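PDB 2EB0: manganese-dependent inorganic pyrophosphatase from Methanocaldococcus jannaschii, which catalyses the manganese-dependent hydrolysis of diphosphate to two phosphate ions. Local coordinates for residues P29-D34 with P51-S56. Numbering follows the deposited sequence.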
ATOM      1  N   PRO B  29     -22.515  -2.862  -3.952  1.00 21.09           N
ATOM      2  CA  PRO B  29     -21.590  -3.938  -4.306  1.00 21.07           C
ATOM      3  C   PRO B  29     -21.583  -4.025  -5.828  1.00 20.78           C
ATOM      4  O   PRO B  29     -22.586  -3.712  -6.477  1.00 20.66           O
ATOM      5  CB  PRO B  29     -22.234  -5.164  -3.676  1.00 19.68           C
ATOM      6  CG  PRO B  29     -23.692  -4.868  -3.844  1.00 20.70           C
ATOM      7  CD  PRO B  29     -23.767  -3.416  -3.410  1.00 20.52           C
ATOM      8  N   ALA B  30     -20.470  -4.446  -6.410  1.00 19.10           N
ATOM      9  CA  ALA B  30     -20.413  -4.543  -7.855  1.00 19.48           C
ATOM     10  C   ALA B  30     -19.317  -5.505  -8.281  1.00 19.80           C
ATOM     11  O   ALA B  30     -18.497  -5.935  -7.457  1.00 17.04           O
ATOM     12  CB  ALA B  30     -20.180  -3.164  -8.463  1.00 22.75           C
ATOM     13  N   ARG B  31     -19.318  -5.828  -9.574  1.00 22.38           N
ATOM     14  CA  ARG B  31     -18.359  -6.745 -10.170  1.00 22.61           C
ATOM     15  C   ARG B  31     -17.881  -6.198 -11.517  1.00 22.40           C
ATOM     16  O   ARG B  31     -18.590  -5.440 -12.175  1.00 23.79           O
ATOM     17  CB  ARG B  31     -19.020  -8.117 -10.352  1.00 23.84           C
ATOM     18  CG  ARG B  31     -20.305  -8.067 -11.166  1.00 25.94           C
ATOM     19  CD  ARG B  31     -21.148  -9.335 -11.007  1.00 28.55           C
ATOM     20  NE  ARG B  31     -22.376  -9.283 -11.804  1.00 27.20           N
ATOM     21  CZ  ARG B  31     -22.447  -9.618 -13.092  1.00 28.71           C
ATOM     22  NH1 ARG B  31     -21.364 -10.034 -13.741  1.00 22.86           N
ATOM     23  NH2 ARG B  31     -23.605  -9.541 -13.733  1.00 26.07           N
ATOM     24  N   LEU B  32     -16.675  -6.585 -11.920  1.00 25.47           N
ATOM     25  CA  LEU B  32     -16.098  -6.127 -13.178  1.00 25.85           C
ATOM     26  C   LEU B  32     -16.136  -7.193 -14.259  1.00 26.35           C
ATOM     27  O   LEU B  32     -15.604  -6.991 -15.345  1.00 29.17           O
ATOM     28  CB  LEU B  32     -14.641  -5.681 -12.971  1.00 19.88           C
ATOM     29  CG  LEU B  32     -14.365  -4.422 -12.141  1.00 20.59           C
ATOM     30  CD1 LEU B  32     -12.883  -4.058 -12.222  1.00 16.00           C
ATOM     31  CD2 LEU B  32     -15.199  -3.271 -12.666  1.00 21.72           C
ATOM     32  N   GLY B  33     -16.764  -8.327 -13.963  1.00 26.52           N
ATOM     33  CA  GLY B  33     -16.845  -9.408 -14.935  1.00 26.72           C
ATOM     34  C   GLY B  33     -17.893 -10.452 -14.584  1.00 26.61           C
ATOM     35  O   GLY B  33     -18.621 -10.301 -13.606  1.00 27.69           O
ATOM     36  N   ASP B  34     -17.974 -11.512 -15.380  0.50 12.85           N
ATOM     37  CA  ASP B  34     -18.952 -12.565 -15.130  0.50 13.61           C
ATOM     38  C   ASP B  34     -18.517 -13.482 -14.001  0.50 12.81           C
ATOM     39  O   ASP B  34     -17.330 -13.694 -13.785  0.50 11.01           O
ATOM     40  CB  ASP B  34     -19.200 -13.383 -16.396  0.50 56.69           C
ATOM     41  CG  ASP B  34     -20.069 -12.650 -17.396  0.50 62.26           C
ATOM     42  OD1 ASP B  34     -21.168 -12.200 -17.008  1.00 64.76           O
ATOM     43  OD2 ASP B  34     -19.657 -12.527 -18.569  1.00 68.21           O
ATOM     44  N   PRO B  51     -23.993  -9.431  -7.312  1.00 21.02           N
ATOM     45  CA  PRO B  51     -23.702  -7.991  -7.419  1.00 21.34           C
ATOM     46  C   PRO B  51     -23.880  -7.458  -8.837  1.00 20.53           C
ATOM     47  O   PRO B  51     -23.645  -8.176  -9.803  1.00 18.55           O
ATOM     48  CB  PRO B  51     -22.239  -7.891  -6.987  1.00 23.26           C
ATOM     49  CG  PRO B  51     -22.009  -9.126  -6.192  1.00 26.18           C
ATOM     50  CD  PRO B  51     -22.784 -10.170  -6.922  1.00 25.03           C
ATOM     51  N   GLU B  52     -24.260  -6.189  -8.958  1.00 27.44           N
ATOM     52  CA  GLU B  52     -24.462  -5.580 -10.271  1.00 30.02           C
ATOM     53  C   GLU B  52     -23.137  -5.427 -11.022  1.00 29.85           C
ATOM     54  O   GLU B  52     -22.088  -5.180 -10.426  1.00 31.23           O
ATOM     55  CB  GLU B  52     -25.131  -4.207 -10.132  1.00 31.42           C
ATOM     56  CG  GLU B  52     -24.168  -3.077  -9.785  1.00 33.80           C
ATOM     57  CD  GLU B  52     -24.849  -1.724  -9.742  1.00 32.76           C
ATOM     58  OE1 GLU B  52     -25.499  -1.414  -8.721  1.00 33.07           O
ATOM     59  OE2 GLU B  52     -24.742  -0.976 -10.738  1.00 32.17           O
ATOM     60  N   LEU B  53     -23.201  -5.580 -12.337  1.00 29.68           N
ATOM     61  CA  LEU B  53     -22.032  -5.456 -13.196  1.00 28.94           C
ATOM     62  C   LEU B  53     -21.817  -4.013 -13.661  1.00 29.34           C
ATOM     63  O   LEU B  53     -22.744  -3.376 -14.134  1.00 31.55           O
ATOM     64  CB  LEU B  53     -22.202  -6.340 -14.430  1.00 18.53           C
ATOM     65  CG  LEU B  53     -21.185  -6.094 -15.549  1.00 18.01           C
ATOM     66  CD1 LEU B  53     -19.857  -6.799 -15.228  1.00 16.41           C
ATOM     67  CD2 LEU B  53     -21.750  -6.617 -16.854  1.00 19.30           C
ATOM     68  N   ILE B  54     -20.602  -3.496 -13.515  1.00 24.91           N
ATOM     69  CA  ILE B  54     -20.292  -2.143 -13.985  1.00 26.23           C
ATOM     70  C   ILE B  54     -19.018  -2.224 -14.807  1.00 27.43           C
ATOM     71  O   ILE B  54     -18.317  -3.237 -14.768  1.00 27.42           O
ATOM     72  CB  ILE B  54     -20.089  -1.142 -12.837  1.00 25.55           C
ATOM     73  CG1 ILE B  54     -18.974  -1.617 -11.906  1.00 23.58           C
ATOM     74  CG2 ILE B  54     -21.391  -0.951 -12.099  1.00 26.92           C
ATOM     75  CD1 ILE B  54     -18.719  -0.691 -10.752  1.00 19.67           C
ATOM     76  N   GLU B  55     -18.707  -1.166 -15.545  1.00 27.80           N
ATOM     77  CA  GLU B  55     -17.526  -1.182 -16.400  1.00 28.67           C
ATOM     78  C   GLU B  55     -16.734   0.114 -16.387  1.00 27.31           C
ATOM     79  O   GLU B  55     -15.553   0.127 -16.733  1.00 26.93           O
ATOM     80  CB  GLU B  55     -17.949  -1.492 -17.835  1.00 76.03           C
ATOM     81  CG  GLU B  55     -18.690  -2.807 -17.989  1.00 86.66           C
ATOM     82  CD  GLU B  55     -19.872  -2.707 -18.935  1.00 91.85           C
ATOM     83  OE1 GLU B  55     -19.676  -2.293 -20.099  1.00 93.34           O
ATOM     84  OE2 GLU B  55     -20.998  -3.043 -18.509  1.00 93.69           O
ATOM     85  N   SER B  56     -17.383   1.202 -15.999  1.00 24.24           N
ATOM     86  CA  SER B  56     -16.727   2.497 -15.978  1.00 25.00           C
ATOM     87  C   SER B  56     -16.736   3.120 -14.589  1.00 24.08           C
ATOM     88  O   SER B  56     -17.751   3.105 -13.899  1.00 23.80           O
ATOM     89  CB  SER B  56     -17.414   3.434 -16.978  1.00 28.07           C
ATOM     90  OG  SER B  56     -16.900   4.747 -16.882  1.00 30.38           O
TER
HETATM   91  O   HOH W   1     -25.032  -2.423  -6.267  1.00 36.38           O
HETATM   92  O   HOH W   2     -25.816  -8.523 -12.220  1.00 49.19           O
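The side chain of R31 reaches across from strand 28-31 and lies over L53 of the short parallel strand 52-53, crossing it at about a right angle. Its CG sits between the backbone N and the carbonyl carbon (chi1 56°), and the chain then runs extended to NE, which donates a bent hydrogen bond to P51 O at 2.6 Å. With NH1 hydrogen-bonded to G33 O at 2.8 Å, and a water linking NH2 to P51 O, the guanidinium is held at its edge, so its flat face settles on the bump of L53 CB, 3.5 Å from R31 CZ. A leucine suits the place: its CB offers an apolar surface, and its branch, CG anti to the backbone N (chi1 168°), takes L53 CD1 on to 3.7 Å from G33 N. An alanine at R31 would remove the bonds to P51 O and G33 O, and would probably leave L53 less covered and the loop at G33 less firmly held. Between the backbones, R31 N donates to E52 O, and R31 O receives a nearly straight bond from I54 N at 3.1 Å. On the R31 side, P51 CB rests on A30 CA at 3.9 Å, proline bringing a compact apolar ring with no N-H to satisfy. On the other face, small A30 leaves room for I54 CD1, 3.7 Å from A30 CB, while the L32 and I54 side chains cross obliquely, L32 CD2 4.2 Å from I54 CG1. The contact closes the beta-alpha-beta unit made with helix 37-45, at the edge of the parallel sheet of the DHH domain: I15 and I19 of helix 12-25 pack on P51, I15 also touches R31, and on the opposite face V5 of strand 2-5 and F74 meet L32 and I54.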